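Local coordinates for 182aa long hypothetical protein (Pyrococcus horikoshii, PDB 2GAN) that is of unknown function but is probably an N-acetyltransferase of the GNAT family, transferring an acetyl group from acetyl-CoA to a substrate not yet identified, at residues E16-M21 / P56-R61; K87-K92 / V106-F111. All blocks are in the same frame, centred on the assembly; numbering follows the deposited sequence.

How the contacts relate
Contact 1 packs helix 14-27 against helix 47-65, whereas contact 2 sets the loop at 87-92 against the start of strand 106-114; their centres lie about 18 Å apart. Residues further along that strand join them. Phe-111 CZ is 3.6 Å from Leu-58 CD1, and Phe-111 CE1 is 3.9 Å from Leu-17 CD2, placing one ring against both helices of contact 1. Arg-61 NH2 also forms a long, weak ion pair with Glu-110 OE1 at 3.5 Å. Both contacts reach the same sulfate, probably from the crystallisation liquor: Arg-61 from the helix and the Phe-111 backbone from the strand meet at its oxygen O4.

Contact 1 of 2, residues E16-M21 / P56-R61; sequences ELLELM and PFLKFR. With SO4 (sulfate ion), chain D.
Leu-58 reaches helix 14-27 through a single methyl, CD2, which lies over the backbone between Leu-17 and Leu-18. Its nearest atom there is Leu-18 N, 3.9 Å from Leu-58 CD2, an apolar approach without a hydrogen bond. The Leu-18 side chain runs at a slant to that of Leu-58, bringing Leu-18 CD1 to 4.1 Å from Leu-58 CD2, while Leu-17 CB touches the same methyl at 4.3 Å. The CA-CB bond of Leu-58 already heads for the other helix, and a chi1 of 178°, with CG anti to the backbone N, carries CD2 on to it. All three leucines are buried, and Leu-18 and Leu-58 mark the nearest approach of the two segments, their CA atoms 7.7 Å apart.

One turn after Leu-58, Arg-61 serves a polar neighbour. Its chain bends at chi3 (107°), and the guanidinium presents its NH1/NH2 edge to the sulfate, whose sulfur lies in the guanidinium plane. NH1 and NH2 of Arg-61 each donate to sulfate O4 over 2.7 Å, with N-H...O angles near 140°; the bend in both bonds follows from two donors sharing one acceptor. Phe-57, one turn earlier, lies against a face of the guanidinium, with CZ 3.4 Å above its plane and offset toward the rim. A leucine in place of Arg-61 would probably leave sulfate O4 without two of its donors and Glu-110 without its weak ionic partner. Around the leucines, Phe-111 and Leu-62 extend the apolar core, and Thr-81 of strand 78-85 borders Leu-17. Two helices following the first strand and packed on the sheet are consistent with the alpha1-alpha2 pair of the GNAT acetyltransferase fold.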
loop_
_atom_site.group_PDB
_atom_site.type_symbol
_atom_site.label_atom_id
_atom_site.label_comp_id
_atom_site.label_asym_id
_atom_site.label_seq_id
_atom_site.Cartn_x
_atom_site.Cartn_y
_atom_site.Cartn_z
ATOM N N GLU A 16 11.413 13.642 19.484
ATOM C CA GLU A 16 10.024 13.845 19.086
ATOM C C GLU A 16 9.735 13.102 17.782
ATOM O O GLU A 16 8.676 12.504 17.630
ATOM C CB GLU A 16 9.710 15.340 18.924
ATOM C CG GLU A 16 8.239 15.570 18.575
ATOM C CD GLU A 16 7.778 17.004 18.765
ATOM O OE1 GLU A 16 8.625 17.905 18.958
ATOM O OE2 GLU A 16 6.554 17.230 18.701
ATOM N N LEU A 17 10.683 13.141 16.849
ATOM C CA LEU A 17 10.528 12.458 15.568
ATOM C C LEU A 17 10.531 10.934 15.747
ATOM O O LEU A 17 9.718 10.221 15.152
ATOM C CB LEU A 17 11.644 12.870 14.599
ATOM C CG LEU A 17 11.558 14.279 13.994
ATOM C CD1 LEU A 17 12.842 14.614 13.241
ATOM C CD2 LEU A 17 10.357 14.355 13.048
ATOM N N LEU A 18 11.443 10.439 16.576
ATOM C CA LEU A 18 11.533 9.006 16.831
ATOM C C LEU A 18 10.175 8.431 17.241
ATOM O O LEU A 18 9.732 7.409 16.709
ATOM C CB LEU A 18 12.553 8.737 17.940
ATOM C CG LEU A 18 12.944 7.278 18.182
ATOM C CD1 LEU A 18 13.595 6.711 16.934
ATOM C CD2 LEU A 18 13.910 7.201 19.352
ATOM N N GLU A 19 9.519 9.102 18.186
ATOM C CA GLU A 19 8.221 8.669 18.701
ATOM C C GLU A 19 7.122 8.789 17.640
ATOM O O GLU A 19 6.192 7.977 17.596
ATOM C CB GLU A 19 7.873 9.482 19.961
ATOM C CG GLU A 19 6.569 9.084 20.666
ATOM C CD GLU A 19 6.546 9.505 22.133
ATOM O OE1 GLU A 19 7.212 10.506 22.480
ATOM O OE2 GLU A 19 5.853 8.841 22.938
ATOM N N LEU A 20 7.224 9.804 16.789
ATOM C CA LEU A 20 6.245 9.974 15.719
ATOM C C LEU A 20 6.414 8.799 14.743
ATOM O O LEU A 20 5.433 8.183 14.312
ATOM C CB LEU A 20 6.469 11.310 14.990
ATOM C CG LEU A 20 5.750 11.524 13.644
ATOM C CD1 LEU A 20 4.262 11.253 13.796
ATOM C CD2 LEU A 20 5.981 12.948 13.145
HETATM N N MSE A 21 7.659 8.465 14.415
HETATM C CA MSE A 21 7.906 7.366 13.494
HETATM C C MSE A 21 7.459 6.019 14.058
HETATM O O MSE A 21 7.063 5.126 13.303
HETATM C CB MSE A 21 9.389 7.321 13.096
HETATM C CG MSE A 21 9.836 8.547 12.298
HETATM SE SE MSE A 21 8.744 8.825 10.698
HETATM C CE MSE A 21 9.915 8.005 9.415
ATOM N N PRO A 56 19.611 4.818 15.100
ATOM C CA PRO A 56 20.884 5.106 14.425
ATOM C C PRO A 56 20.683 5.696 13.016
ATOM O O PRO A 56 21.382 6.625 12.618
ATOM C CB PRO A 56 21.576 3.741 14.400
ATOM C CG PRO A 56 21.008 3.061 15.627
ATOM C CD PRO A 56 19.553 3.407 15.517
ATOM N N PHE A 57 19.713 5.157 12.280
ATOM C CA PHE A 57 19.396 5.623 10.931
ATOM C C PHE A 57 18.946 7.091 10.965
ATOM O O PHE A 57 19.448 7.919 10.216
ATOM C CB PHE A 57 18.291 4.733 10.335
ATOM C CG PHE A 57 17.953 5.040 8.895
ATOM C CD1 PHE A 57 18.934 4.997 7.904
ATOM C CD2 PHE A 57 16.642 5.360 8.529
ATOM C CE1 PHE A 57 18.618 5.267 6.567
ATOM C CE2 PHE A 57 16.315 5.631 7.198
ATOM C CZ PHE A 57 17.307 5.585 6.214
ATOM N N LEU A 58 18.005 7.402 11.850
ATOM C CA LEU A 58 17.485 8.758 11.988
ATOM C C LEU A 58 18.584 9.735 12.405
ATOM O O LEU A 58 18.704 10.833 11.850
ATOM C CB LEU A 58 16.351 8.781 13.027
ATOM C CG LEU A 58 15.650 10.098 13.397
ATOM C CD1 LEU A 58 14.954 10.712 12.183
ATOM C CD2 LEU A 58 14.642 9.828 14.498
ATOM N N LYS A 59 19.389 9.338 13.386
ATOM C CA LYS A 59 20.459 10.207 13.864
ATOM C C LYS A 59 21.318 10.642 12.679
ATOM O O LYS A 59 21.605 11.828 12.512
ATOM C CB LYS A 59 21.323 9.482 14.902
ATOM C CG LYS A 59 22.297 10.392 15.632
ATOM C CD LYS A 59 22.989 9.670 16.782
ATOM C CE LYS A 59 23.915 10.615 17.544
ATOM N NZ LYS A 59 24.585 9.941 18.701
ATOM N N PHE A 60 21.716 9.677 11.854
ATOM C CA PHE A 60 22.528 9.971 10.686
ATOM C C PHE A 60 21.849 10.902 9.688
ATOM O O PHE A 60 22.451 11.869 9.232
ATOM C CB PHE A 60 22.942 8.679 9.973
ATOM C CG PHE A 60 23.437 8.896 8.562
ATOM C CD1 PHE A 60 22.593 8.678 7.472
ATOM C CD2 PHE A 60 24.738 9.342 8.328
ATOM C CE1 PHE A 60 23.031 8.901 6.171
ATOM C CE2 PHE A 60 25.194 9.571 7.030
ATOM C CZ PHE A 60 24.339 9.350 5.949
ATOM N N ARG A 61 20.598 10.611 9.341
ATOM C CA ARG A 61 19.891 11.434 8.364
ATOM C C ARG A 61 19.716 12.874 8.816
ATOM O O ARG A 61 19.875 13.804 8.028
ATOM C CB ARG A 61 18.517 10.844 8.074
ATOM C CG ARG A 61 18.549 9.435 7.555
ATOM C CD ARG A 61 17.142 9.004 7.240
ATOM N NE ARG A 61 16.891 8.940 5.805
ATOM C CZ ARG A 61 15.677 8.817 5.277
ATOM N NH1 ARG A 61 14.619 8.752 6.069
ATOM N NH2 ARG A 61 15.524 8.739 3.966
HETATM S S SO4 D . 12.098 7.722 3.619
HETATM O O1 SO4 D . 10.734 7.723 4.186
HETATM O O2 SO4 D . 12.035 7.670 2.141
HETATM O O3 SO4 D . 12.814 6.536 4.124
HETATM O O4 SO4 D . 12.801 8.948 4.023
#

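Contact 2 of 2, residues K87-K92 / V106-F111; sequences KRIKEK and VGLIEF. With SO4 (sulfate ion), chain D.
Ile-89 places CG1 beside its backbone N (chi1 -68°), and a chi2 of 66° then turns CD1 toward the Val-106 carbonyl. Ile-89 CD1 stops 3.6 Å from Val-106 O, an apolar methyl packed against a carbonyl oxygen rather than a hydrogen bond. One bond back, Ile-89 CG1 meets two side chains of the strand: Val-106 CG1 at 4.4 Å and Leu-108 CD2 at 4.3 Å. Those two residues, two apart on the strand, both point toward the loop, whereas Ile-109 faces helix 123-137. A short 3-10 turn fixes the loop at this point, Lys-92 N bonding to Ile-89 O at 2.9 Å. Strand 106-114, antiparallel to 78-85 and parallel to 141-146, occupies the position of beta4 in the GNAT fold, the strand that in relatives lines the acetyl-CoA site. Further along the strand, Phe-111 adopts a positive phi, consistent with the bulge known in beta4 of this family. Phe-111 N donates to sulfate O4 at 2.8 Å, with an N-H...O angle of 139°. The ion also rests against the preceding side chain, with sulfate O4 3.4 Å from Glu-110 CB.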
loop_
_atom_site.group_PDB
_atom_site.type_symbol
_atom_site.label_atom_id
_atom_site.label_comp_id
_atom_site.label_asym_id
_atom_site.label_seq_id
_atom_site.Cartn_x
_atom_site.Cartn_y
_atom_site.Cartn_z
ATOM N N LYS A 87 22.059 19.048 -1.827
ATOM C CA LYS A 87 23.461 19.480 -1.816
ATOM C C LYS A 87 24.426 18.370 -2.223
ATOM O O LYS A 87 24.749 17.488 -1.425
ATOM C CB LYS A 87 23.883 19.983 -0.439
ATOM C CG LYS A 87 23.131 21.191 0.059
ATOM C CD LYS A 87 23.694 21.655 1.392
ATOM C CE LYS A 87 22.739 22.609 2.090
ATOM N NZ LYS A 87 22.373 23.774 1.251
ATOM N N ARG A 88 24.896 18.445 -3.464
ATOM C CA ARG A 88 25.829 17.476 -4.026
ATOM C C ARG A 88 25.367 16.029 -3.847
ATOM O O ARG A 88 25.974 15.255 -3.105
ATOM C CB ARG A 88 27.223 17.670 -3.414
ATOM C CG ARG A 88 28.257 18.299 -4.373
ATOM C CD ARG A 88 28.196 19.829 -4.426
ATOM N NE ARG A 88 26.886 20.340 -4.824
ATOM C CZ ARG A 88 26.330 20.128 -6.010
ATOM N NH1 ARG A 88 26.973 19.413 -6.927
ATOM N NH2 ARG A 88 25.124 20.617 -6.274
ATOM N N ILE A 89 24.298 15.664 -4.546
ATOM C CA ILE A 89 23.777 14.311 -4.456
ATOM C C ILE A 89 24.849 13.271 -4.775
ATOM O O ILE A 89 24.905 12.217 -4.139
ATOM C CB ILE A 89 22.581 14.087 -5.418
ATOM C CG1 ILE A 89 21.372 14.906 -4.960
ATOM C CG2 ILE A 89 22.200 12.616 -5.439
ATOM C CD1 ILE A 89 21.575 16.390 -5.041
ATOM N N LYS A 90 25.699 13.573 -5.753
ATOM C CA LYS A 90 26.760 12.657 -6.167
ATOM C C LYS A 90 27.620 12.156 -5.007
ATOM O O LYS A 90 28.251 11.108 -5.118
ATOM C CB LYS A 90 27.663 13.323 -7.216
ATOM C CG LYS A 90 28.712 12.384 -7.822
ATOM C CD LYS A 90 29.690 13.091 -8.765
ATOM C CE LYS A 90 29.018 13.582 -10.045
ATOM N NZ LYS A 90 30.016 14.116 -11.036
ATOM N N GLU A 91 27.642 12.901 -3.902
ATOM C CA GLU A 91 28.437 12.516 -2.741
ATOM C C GLU A 91 27.602 12.237 -1.493
ATOM O O GLU A 91 28.137 12.169 -0.390
ATOM C CB GLU A 91 29.480 13.598 -2.416
ATOM C CG GLU A 91 30.476 13.892 -3.540
ATOM C CD GLU A 91 29.952 14.917 -4.532
ATOM O OE1 GLU A 91 30.646 15.196 -5.537
ATOM O OE2 GLU A 91 28.842 15.447 -4.299
ATOM N N LYS A 92 26.295 12.067 -1.655
ATOM C CA LYS A 92 25.431 11.802 -0.510
ATOM C C LYS A 92 25.418 10.334 -0.105
ATOM O O LYS A 92 25.098 10.009 1.029
ATOM C CB LYS A 92 24.002 12.252 -0.809
ATOM C CG LYS A 92 23.793 13.749 -0.721
ATOM C CD LYS A 92 23.804 14.234 0.727
ATOM C CE LYS A 92 23.416 15.695 0.793
ATOM N NZ LYS A 92 23.355 16.190 2.176
ATOM N N VAL A 106 18.981 17.639 -9.826
ATOM C CA VAL A 106 18.249 16.658 -9.024
ATOM C C VAL A 106 17.936 17.133 -7.604
ATOM O O VAL A 106 18.802 17.642 -6.890
ATOM C CB VAL A 106 19.008 15.298 -8.942
ATOM C CG1 VAL A 106 18.281 14.347 -8.012
ATOM C CG2 VAL A 106 19.104 14.669 -10.327
ATOM N N GLY A 107 16.678 16.961 -7.210
ATOM C CA GLY A 107 16.233 17.329 -5.880
ATOM C C GLY A 107 15.479 16.151 -5.284
ATOM O O GLY A 107 14.554 15.623 -5.904
ATOM N N LEU A 108 15.870 15.741 -4.081
ATOM C CA LEU A 108 15.249 14.603 -3.409
ATOM C C LEU A 108 14.290 14.974 -2.281
ATOM O O LEU A 108 14.597 15.812 -1.438
ATOM C CB LEU A 108 16.337 13.689 -2.837
ATOM C CG LEU A 108 17.046 12.655 -3.706
ATOM C CD1 LEU A 108 17.109 13.088 -5.143
ATOM C CD2 LEU A 108 18.429 12.404 -3.141
ATOM N N ILE A 109 13.121 14.340 -2.282
ATOM C CA ILE A 109 12.132 14.543 -1.236
ATOM C C ILE A 109 12.014 13.209 -0.520
ATOM O O ILE A 109 11.958 12.165 -1.162
ATOM C CB ILE A 109 10.751 14.920 -1.817
ATOM C CG1 ILE A 109 10.774 16.386 -2.280
ATOM C CG2 ILE A 109 9.651 14.668 -0.771
ATOM C CD1 ILE A 109 9.518 16.841 -3.005
ATOM N N GLU A 110 12.002 13.239 0.805
ATOM C CA GLU A 110 11.882 12.018 1.588
ATOM C C GLU A 110 11.434 12.369 2.996
ATOM O O GLU A 110 11.149 13.538 3.293
ATOM C CB GLU A 110 13.222 11.254 1.604
ATOM C CG GLU A 110 14.432 12.021 2.125
ATOM C CD GLU A 110 15.773 11.340 1.783
ATOM O OE1 GLU A 110 16.784 11.648 2.444
ATOM O OE2 GLU A 110 15.828 10.509 0.850
ATOM N N PHE A 111 11.335 11.362 3.860
ATOM C CA PHE A 111 10.926 11.603 5.241
ATOM C C PHE A 111 9.596 12.360 5.247
ATOM O O PHE A 111 9.394 13.275 6.047
ATOM C CB PHE A 111 12.011 12.426 5.937
ATOM C CG PHE A 111 12.022 12.288 7.425
ATOM C CD1 PHE A 111 11.739 13.376 8.237
ATOM C CD2 PHE A 111 12.395 11.087 8.018
ATOM C CE1 PHE A 111 11.836 13.277 9.623
ATOM C CE2 PHE A 111 12.496 10.974 9.399
ATOM C CZ PHE A 111 12.220 12.066 10.204
HETATM S S SO4 D . 12.098 7.722 3.619
HETATM O O1 SO4 D . 10.734 7.723 4.186
HETATM O O2 SO4 D . 12.035 7.670 2.141
HETATM O O3 SO4 D . 12.814 6.536 4.124
HETATM O O4 SO4 D . 12.801 8.948 4.023
#